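Local coordinates for HhaI Restriction Endonuclease (Haemophilus parahaemolyticus, PDB 6UKF), which recognises the sequence GCGC in double-stranded DNA and cleaves it there as a type II restriction endonuclease, at residues A[205-210]-A[222-227]; A[173-178]-A[199-204]. All blocks are in the same frame, centred on the assembly; numbering follows the deposited sequence.

Contact 1 of 2, residues A[205-210]-A[222-227]. With nucleotides of chain B; nucleotides of chain C.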
loop_
_atom_site.group_PDB
_atom_site.type_symbol
_atom_site.label_atom_id
_atom_site.label_comp_id
_atom_site.label_asym_id
_atom_site.label_seq_id
_atom_site.Cartn_x
_atom_site.Cartn_y
_atom_site.Cartn_z
ATOM N N ASP A 205 0.752 22.019 -17.930
ATOM C CA ASP A 205 0.339 21.668 -16.570
ATOM C C ASP A 205 0.145 20.163 -16.397
ATOM O O ASP A 205 -0.714 19.714 -15.635
ATOM C CB ASP A 205 -0.899 22.449 -16.118
ATOM C CG ASP A 205 -1.281 22.147 -14.683
ATOM O OD1 ASP A 205 -2.416 21.676 -14.455
ATOM O OD2 ASP A 205 -0.433 22.347 -13.790
ATOM N N LYS A 206 0.947 19.369 -17.097
ATOM C CA LYS A 206 0.992 17.933 -16.872
ATOM C C LYS A 206 2.444 17.503 -16.765
ATOM O O LYS A 206 3.270 17.865 -17.609
ATOM C CB LYS A 206 0.287 17.158 -17.988
ATOM C CG LYS A 206 -1.233 17.217 -17.899
ATOM C CD LYS A 206 -1.905 16.201 -18.813
ATOM C CE LYS A 206 -3.409 16.151 -18.568
ATOM N NZ LYS A 206 -4.107 17.369 -19.060
ATOM N N ASP A 207 2.752 16.750 -15.715
ATOM C CA ASP A 207 4.057 16.131 -15.545
ATOM C C ASP A 207 3.946 14.694 -16.036
ATOM O O ASP A 207 3.111 13.928 -15.541
ATOM C CB ASP A 207 4.485 16.163 -14.078
ATOM C CG ASP A 207 4.566 17.574 -13.523
ATOM O OD1 ASP A 207 4.952 18.447 -14.229
ATOM O OD2 ASP A 207 4.186 17.771 -12.263
ATOM N N PHE A 208 4.769 14.339 -17.014
ATOM C CA PHE A 208 4.734 13.020 -17.624
ATOM C C PHE A 208 5.910 12.197 -17.120
ATOM O O PHE A 208 6.970 12.733 -16.785
ATOM C CB PHE A 208 4.791 13.113 -19.153
ATOM C CG PHE A 208 3.651 13.882 -19.760
ATOM C CD1 PHE A 208 2.415 13.286 -19.946
ATOM C CD2 PHE A 208 3.818 15.201 -20.144
ATOM C CE1 PHE A 208 1.367 13.994 -20.502
ATOM C CE2 PHE A 208 2.773 15.915 -20.699
ATOM C CZ PHE A 208 1.546 15.309 -20.879
ATOM N N LEU A 209 5.706 10.886 -17.059
ATOM C CA LEU A 209 6.748 9.937 -16.694
ATOM C C LEU A 209 6.767 8.843 -17.746
ATOM O O LEU A 209 5.711 8.329 -18.129
ATOM C CB LEU A 209 6.481 9.330 -15.314
ATOM C CG LEU A 209 7.451 8.243 -14.843
ATOM C CD1 LEU A 209 8.853 8.798 -14.661
ATOM C CD2 LEU A 209 6.946 7.618 -13.552
ATOM N N ILE A 210 7.962 8.488 -18.209
ATOM C CA ILE A 210 8.148 7.520 -19.283
ATOM C C ILE A 210 8.808 6.278 -18.698
ATOM O O ILE A 210 9.832 6.377 -18.011
ATOM C CB ILE A 210 8.989 8.120 -20.423
ATOM C CG1 ILE A 210 8.303 9.374 -20.978
ATOM C CG2 ILE A 210 9.204 7.097 -21.527
ATOM C CD1 ILE A 210 9.178 10.209 -21.885
ATOM N N LEU A 222 1.533 12.221 -13.996
ATOM C CA LEU A 222 1.663 12.231 -12.548
ATOM C C LEU A 222 0.607 13.140 -11.926
ATOM O O LEU A 222 0.043 14.025 -12.576
ATOM C CB LEU A 222 3.070 12.672 -12.148
ATOM C CG LEU A 222 4.196 11.846 -12.781
ATOM C CD1 LEU A 222 5.565 12.307 -12.296
ATOM C CD2 LEU A 222 4.012 10.357 -12.514
ATOM N N SER A 223 0.348 12.911 -10.644
ATOM C CA SER A 223 -0.707 13.606 -9.927
ATOM C C SER A 223 -0.274 15.016 -9.544
ATOM O O SER A 223 0.914 15.348 -9.528
ATOM C CB SER A 223 -1.047 12.844 -8.646
ATOM O OG SER A 223 -2.091 13.476 -7.928
ATOM N N ASN A 224 -1.266 15.842 -9.214
ATOM C CA ASN A 224 -1.045 17.142 -8.598
ATOM C C ASN A 224 -1.644 17.197 -7.196
ATOM O O ASN A 224 -1.767 18.288 -6.628
ATOM C CB ASN A 224 -1.624 18.263 -9.471
ATOM C CG ASN A 224 -0.905 18.401 -10.804
ATOM O OD1 ASN A 224 0.320 18.290 -10.878
ATOM N ND2 ASN A 224 -1.668 18.646 -11.867
ATOM N N THR A 225 -2.017 16.049 -6.624
ATOM C CA THR A 225 -2.642 15.977 -5.309
ATOM C C THR A 225 -1.593 15.577 -4.276
ATOM O O THR A 225 -0.919 14.552 -4.433
ATOM C CB THR A 225 -3.785 14.959 -5.323
ATOM O OG1 THR A 225 -4.735 15.311 -6.338
ATOM C CG2 THR A 225 -4.477 14.917 -3.971
ATOM N N PHE A 226 -1.474 16.374 -3.216
ATOM C CA PHE A 226 -0.426 16.228 -2.208
ATOM C C PHE A 226 -1.024 16.243 -0.805
ATOM O O PHE A 226 -0.619 17.017 0.063
ATOM C CB PHE A 226 0.638 17.317 -2.327
ATOM C CG PHE A 226 1.482 17.213 -3.561
ATOM C CD1 PHE A 226 2.701 16.559 -3.527
ATOM C CD2 PHE A 226 1.062 17.779 -4.752
ATOM C CE1 PHE A 226 3.485 16.466 -4.659
ATOM C CE2 PHE A 226 1.841 17.691 -5.889
ATOM C CZ PHE A 226 3.055 17.033 -5.842
ATOM N N ASN A 227 -2.036 15.411 -0.574
ATOM C CA ASN A 227 -2.648 15.351 0.744
ATOM C C ASN A 227 -1.817 14.476 1.683
ATOM O O ASN A 227 -0.908 13.754 1.267
ATOM C CB ASN A 227 -4.091 14.856 0.643
ATOM C CG ASN A 227 -5.007 15.877 -0.011
ATOM O OD1 ASN A 227 -4.708 17.072 -0.023
ATOM N ND2 ASN A 227 -6.126 15.413 -0.556
ATOM P P DA B 5 -8.046 16.711 -5.312
ATOM O OP1 DA B 5 -8.794 17.656 -4.454
ATOM O OP2 DA B 5 -6.651 17.010 -5.706
ATOM O "O5'" DA B 5 -8.095 15.283 -4.617
ATOM C "C5'" DA B 5 -9.352 14.726 -4.301
ATOM C "C4'" DA B 5 -9.219 13.266 -3.953
ATOM O "O4'" DA B 5 -8.790 12.522 -5.102
ATOM C "C3'" DA B 5 -8.192 12.955 -2.859
ATOM O "O3'" DA B 5 -8.896 12.584 -1.695
ATOM C "C2'" DA B 5 -7.321 11.824 -3.431
ATOM C "C1'" DA B 5 -8.115 11.372 -4.647
ATOM N N9 DA B 5 -7.343 10.853 -5.757
ATOM C C8 DA B 5 -6.396 11.509 -6.487
ATOM N N7 DA B 5 -5.892 10.789 -7.462
ATOM C C5 DA B 5 -6.573 9.586 -7.374
ATOM C C6 DA B 5 -6.502 8.398 -8.126
ATOM N N6 DA B 5 -5.674 8.230 -9.162
ATOM N N1 DA B 5 -7.324 7.388 -7.775
ATOM C C2 DA B 5 -8.153 7.561 -6.740
ATOM N N3 DA B 5 -8.310 8.628 -5.961
ATOM C C4 DA B 5 -7.481 9.614 -6.336
ATOM P P DC C 6 5.722 10.327 -8.529
ATOM O OP1 DC C 6 7.084 10.890 -8.657
ATOM O OP2 DC C 6 4.554 11.201 -8.774
ATOM O "O5'" DC C 6 5.576 9.065 -9.498
ATOM C "C5'" DC C 6 6.634 8.118 -9.589
ATOM C "C4'" DC C 6 6.110 6.702 -9.692
ATOM O "O4'" DC C 6 5.546 6.291 -8.409
ATOM C "C3'" DC C 6 4.988 6.469 -10.707
ATOM O "O3'" DC C 6 5.114 5.157 -11.244
ATOM C "C2'" DC C 6 3.734 6.649 -9.860
ATOM C "C1'" DC C 6 4.171 5.958 -8.575
ATOM N N1 DC C 6 3.444 6.352 -7.340
ATOM C C2 DC C 6 3.202 5.377 -6.377
ATOM O O2 DC C 6 3.588 4.222 -6.589
ATOM N N3 DC C 6 2.545 5.719 -5.242
ATOM C C4 DC C 6 2.152 6.978 -5.051
ATOM N N4 DC C 6 1.512 7.266 -3.913
ATOM C C5 DC C 6 2.400 7.995 -6.020
ATOM C C6 DC C 6 3.047 7.641 -7.139
ATOM P P DG B 6 -8.135 12.270 -0.324
ATOM O OP1 DG B 6 -9.070 12.662 0.751
ATOM O OP2 DG B 6 -6.770 12.841 -0.354
ATOM O "O5'" DG B 6 -8.013 10.684 -0.334
ATOM C "C5'" DG B 6 -9.188 9.901 -0.408
ATOM C "C4'" DG B 6 -8.844 8.433 -0.486
ATOM O "O4'" DG B 6 -8.230 8.146 -1.772
ATOM C "C3'" DG B 6 -7.856 7.934 0.574
ATOM O "O3'" DG B 6 -8.321 6.690 1.064
ATOM C "C2'" DG B 6 -6.534 7.828 -0.180
ATOM C "C1'" DG B 6 -7.008 7.448 -1.575
ATOM N N9 DG B 6 -6.109 7.801 -2.663
ATOM C C8 DG B 6 -5.435 8.983 -2.845
ATOM N N7 DG B 6 -4.719 9.007 -3.937
ATOM C C5 DG B 6 -4.943 7.762 -4.521
ATOM C C6 DG B 6 -4.434 7.203 -5.721
ATOM O O6 DG B 6 -3.662 7.715 -6.541
ATOM N N1 DG B 6 -4.914 5.913 -5.933
ATOM C C2 DG B 6 -5.776 5.249 -5.097
ATOM N N2 DG B 6 -6.129 4.010 -5.465
ATOM N N3 DG B 6 -6.258 5.759 -3.975
ATOM C C4 DG B 6 -5.800 7.015 -3.751
HETATM O O HOH W 1 3.316 15.881 -10.666
HETATM O O HOH W 2 0.841 16.293 -13.759
#
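Just after strand 217-221, Leu-222 packs beside Asp-207 and Leu-209 of the neighbouring strand, its backbone N bonding to Asp-207 O at 2.8 Å, almost straight (176°). CB rests against Asp-207 O. Chi1 of -55° puts CG anti to the carbonyl carbon, and CG rests 3.6 Å from Asp-207 O. CD1 then meets a phosphate oxygen, OP2 of DC6 of chain C, at 3.8 Å. The other branch, CD2, fits between protein and nucleotide, 3.9 Å from Leu-209 CB and 3.6 Å from O5' of DC6 of chain C. Leu-209 CD2 lies 3.6 Å from C3' of DC6 of chain C. One water extends the backbone pairing, accepting from Asp-207 N and donating to Leu-222 O. Asp-207 also receives Ser-202 OG on its OD1. Beyond Leu-222 the chain makes an ST turn, Ser-223 OG accepting from Thr-225 N. It then follows the other DNA strand: Thr-225 OG1 bonds to OP2 of DA5 of chain B at 2.6 Å, and Asn-227 ND2 to OP2 of DG6 of chain B at 2.7 Å. The arrangement is a sheet end continuing into a linker that binds the DNA backbone, consistent with holding the duplex by its phosphates.

Contact 2 of 2, residues A[173-178]-A[199-204]; sequences KQALDK and KRISGD. With nucleotides of chain C.
Between Ile-201 and the helix residues Ala-175 and Leu-176 the contact is aliphatic; the flat group that matters, the Arg-200 guanidinium, lies on the other side of the strand. It meets DNA with its edge: OP1 of DC6 of chain C sits in its plane and accepts from both NH1 and NH2, each at 3.0 Å. The two bonds are similarly bent, 146° at NH1, as expected when one oxygen is shared by two N-H groups, and the phosphate charge should strengthen the pair. The motif is a helix laid across one face of an antiparallel sheet, here at one of its outermost strands. The axes of helix 173-178 and strand 199-202 approach to 8.2 Å, their N-to-C directions 105° apart. Ile-201 carries the packing. Its CG1 lies in the crowded position between the backbone N and the carbonyl carbon (chi1 66°), and CD1 reaches two helix residues, Leu-176 CD2 at 3.8 Å and Ala-175 CB at 3.9 Å. The Leu-176 and Ile-201 side chains cross at about a right angle. The CB of Leu-176 points away from the strand and CD2 comes back to it, while Ile-181 and Tyr-183 pack against the same leucine. The two sides of the strand thus serve different partners: Ile-201 packs under the helix and Arg-200 bonds a DNA phosphate. Next to Ser-202, Gly-203 has no side chain, and its CA approaches Ala-175 CA to 5.2 Å. Ala-175 CB lies 4.4 Å from Gly-203 CA and touches the carbonyl oxygen of Ser-202 at 3.7 Å.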
loop_
_atom_site.group_PDB
_atom_site.type_symbol
_atom_site.label_atom_id
_atom_site.label_comp_id
_atom_site.label_asym_id
_atom_site.label_seq_id
_atom_site.Cartn_x
_atom_site.Cartn_y
_atom_site.Cartn_z
ATOM N N LYS A 173 2.955 14.866 -27.080
ATOM C CA LYS A 173 3.773 15.030 -28.277
ATOM C C LYS A 173 4.460 16.389 -28.286
ATOM O O LYS A 173 5.626 16.501 -28.681
ATOM C CB LYS A 173 2.915 14.862 -29.529
ATOM C CG LYS A 173 2.466 13.435 -29.793
ATOM C CD LYS A 173 1.705 13.325 -31.111
ATOM C CE LYS A 173 1.262 11.894 -31.371
ATOM N NZ LYS A 173 0.325 11.777 -32.515
ATOM N N GLN A 174 3.753 17.435 -27.854
ATOM C CA GLN A 174 4.354 18.765 -27.820
ATOM C C GLN A 174 5.425 18.864 -26.739
ATOM O O GLN A 174 6.434 19.553 -26.928
ATOM C CB GLN A 174 3.261 19.824 -27.651
ATOM C CG GLN A 174 2.404 19.980 -28.902
ATOM C CD GLN A 174 1.234 20.926 -28.727
ATOM O OE1 GLN A 174 1.235 21.784 -27.846
ATOM N NE2 GLN A 174 0.224 20.773 -29.575
ATOM N N ALA A 175 5.239 18.166 -25.616
ATOM C CA ALA A 175 6.285 18.124 -24.597
ATOM C C ALA A 175 7.534 17.419 -25.120
ATOM O O ALA A 175 8.659 17.866 -24.866
ATOM C CB ALA A 175 5.769 17.441 -23.328
ATOM N N LEU A 176 7.358 16.315 -25.852
ATOM C CA LEU A 176 8.502 15.635 -26.453
ATOM C C LEU A 176 9.224 16.556 -27.426
ATOM O O LEU A 176 10.459 16.627 -27.438
ATOM C CB LEU A 176 8.028 14.377 -27.182
ATOM C CG LEU A 176 7.558 13.216 -26.308
ATOM C CD1 LEU A 176 6.771 12.220 -27.141
ATOM C CD2 LEU A 176 8.739 12.536 -25.632
ATOM N N ASP A 177 8.461 17.262 -28.258
ATOM C CA ASP A 177 9.046 18.208 -29.197
ATOM C C ASP A 177 9.865 19.265 -28.466
ATOM O O ASP A 177 11.001 19.565 -28.851
ATOM C CB ASP A 177 7.913 18.848 -29.995
ATOM C CG ASP A 177 8.406 19.717 -31.115
ATOM O OD1 ASP A 177 9.558 19.705 -31.398
ATOM O OD2 ASP A 177 7.503 20.464 -31.737
ATOM N N LYS A 178 9.304 19.831 -27.394
ATOM C CA LYS A 178 10.009 20.859 -26.635
ATOM C C LYS A 178 11.314 20.328 -26.055
ATOM O O LYS A 178 12.328 21.038 -26.038
ATOM C CB LYS A 178 9.106 21.375 -25.514
ATOM C CG LYS A 178 9.827 22.207 -24.465
ATOM N N LYS A 199 12.239 8.756 -17.563
ATOM C CA LYS A 199 12.373 10.160 -17.918
ATOM C C LYS A 199 11.115 10.923 -17.524
ATOM O O LYS A 199 9.992 10.470 -17.762
ATOM C CB LYS A 199 12.602 10.297 -19.420
ATOM C CG LYS A 199 12.848 11.721 -19.894
ATOM C CD LYS A 199 14.287 12.161 -19.655
ATOM C CE LYS A 199 14.562 13.492 -20.330
ATOM N NZ LYS A 199 15.708 14.214 -19.718
ATOM N N ARG A 200 11.312 12.090 -16.920
ATOM C CA ARG A 200 10.229 12.988 -16.550
ATOM C C ARG A 200 10.291 14.229 -17.429
ATOM O O ARG A 200 11.346 14.861 -17.545
ATOM C CB ARG A 200 10.350 13.392 -15.078
ATOM C CG ARG A 200 10.109 12.252 -14.096
ATOM C CD ARG A 200 10.785 12.508 -12.758
ATOM N NE ARG A 200 10.621 11.381 -11.842
ATOM C CZ ARG A 200 9.592 11.223 -11.013
ATOM N NH1 ARG A 200 8.616 12.120 -10.966
ATOM N NH2 ARG A 200 9.540 10.158 -10.225
ATOM N N ILE A 201 9.164 14.567 -18.055
ATOM C CA ILE A 201 9.027 15.795 -18.827
ATOM C C ILE A 201 7.646 16.371 -18.544
ATOM O O ILE A 201 6.722 15.658 -18.148
ATOM C CB ILE A 201 9.239 15.598 -20.347
ATOM C CG1 ILE A 201 8.134 14.728 -20.953
ATOM C CG2 ILE A 201 10.609 14.988 -20.617
ATOM C CD1 ILE A 201 8.221 14.587 -22.453
ATOM N N SER A 202 7.511 17.677 -18.753
ATOM C CA SER A 202 6.284 18.383 -18.421
ATOM C C SER A 202 5.827 19.246 -19.588
ATOM O O SER A 202 6.627 19.662 -20.432
ATOM C CB SER A 202 6.471 19.261 -17.171
ATOM O OG SER A 202 6.851 18.480 -16.052
ATOM N N GLY A 203 4.521 19.501 -19.623
ATOM C CA GLY A 203 3.930 20.384 -20.609
ATOM C C GLY A 203 2.448 20.606 -20.380
ATOM O O GLY A 203 1.699 19.656 -20.137
ATOM N N ASP A 204 2.015 21.863 -20.457
ATOM C CA ASP A 204 0.599 22.212 -20.340
ATOM C C ASP A 204 0.015 21.747 -19.005
ATOM O O ASP A 204 -1.074 21.171 -18.937
ATOM C CB ASP A 204 -0.197 21.667 -21.527
ATOM C CG ASP A 204 -1.359 22.557 -21.895
ATOM O OD1 ASP A 204 -1.168 23.789 -21.932
ATOM O OD2 ASP A 204 -2.458 22.026 -22.156
ATOM P P DC C 6 5.722 10.327 -8.529
ATOM O OP1 DC C 6 7.084 10.890 -8.657
ATOM O OP2 DC C 6 4.554 11.201 -8.774
ATOM O "O5'" DC C 6 5.576 9.065 -9.498
ATOM C "C5'" DC C 6 6.634 8.118 -9.589
ATOM C "C4'" DC C 6 6.110 6.702 -9.692
ATOM O "O4'" DC C 6 5.546 6.291 -8.409
ATOM C "C3'" DC C 6 4.988 6.469 -10.707
ATOM O "O3'" DC C 6 5.114 5.157 -11.244
ATOM C "C2'" DC C 6 3.734 6.649 -9.860
ATOM C "C1'" DC C 6 4.171 5.958 -8.575
ATOM N N1 DC C 6 3.444 6.352 -7.340
ATOM C C2 DC C 6 3.202 5.377 -6.377
ATOM O O2 DC C 6 3.588 4.222 -6.589
ATOM N N3 DC C 6 2.545 5.719 -5.242
ATOM C C4 DC C 6 2.152 6.978 -5.051
ATOM N N4 DC C 6 1.512 7.266 -3.913
ATOM C C5 DC C 6 2.400 7.995 -6.020
ATOM C C6 DC C 6 3.047 7.641 -7.139
#

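How the contacts relate
From the N terminus, helix 169-179 comes first; contact 2 closes the loop from it to strand 199-202. A short turn leads into strand 207-212, and contact 1 closes the next loop, through strand 217-221, to the linker 222-227. The contacts follow in series, neither enclosing nor crossing the other, with centres about 13 Å apart. The two strands are neighbours in one four-stranded antiparallel sheet; their pairing includes a probable hydrogen bond from Phe-208 N to Ile-201 O, and backbone bonding of Lys-199 with Ile-210. Leu-222 CD1 packs at 3.3 Å from Arg-200 NH1, joining the DNA-facing sides of both contacts. The linker continues into strand 228-236, beside strand 148-156, which carries calcium-site residues Ser-151 and Thr-153.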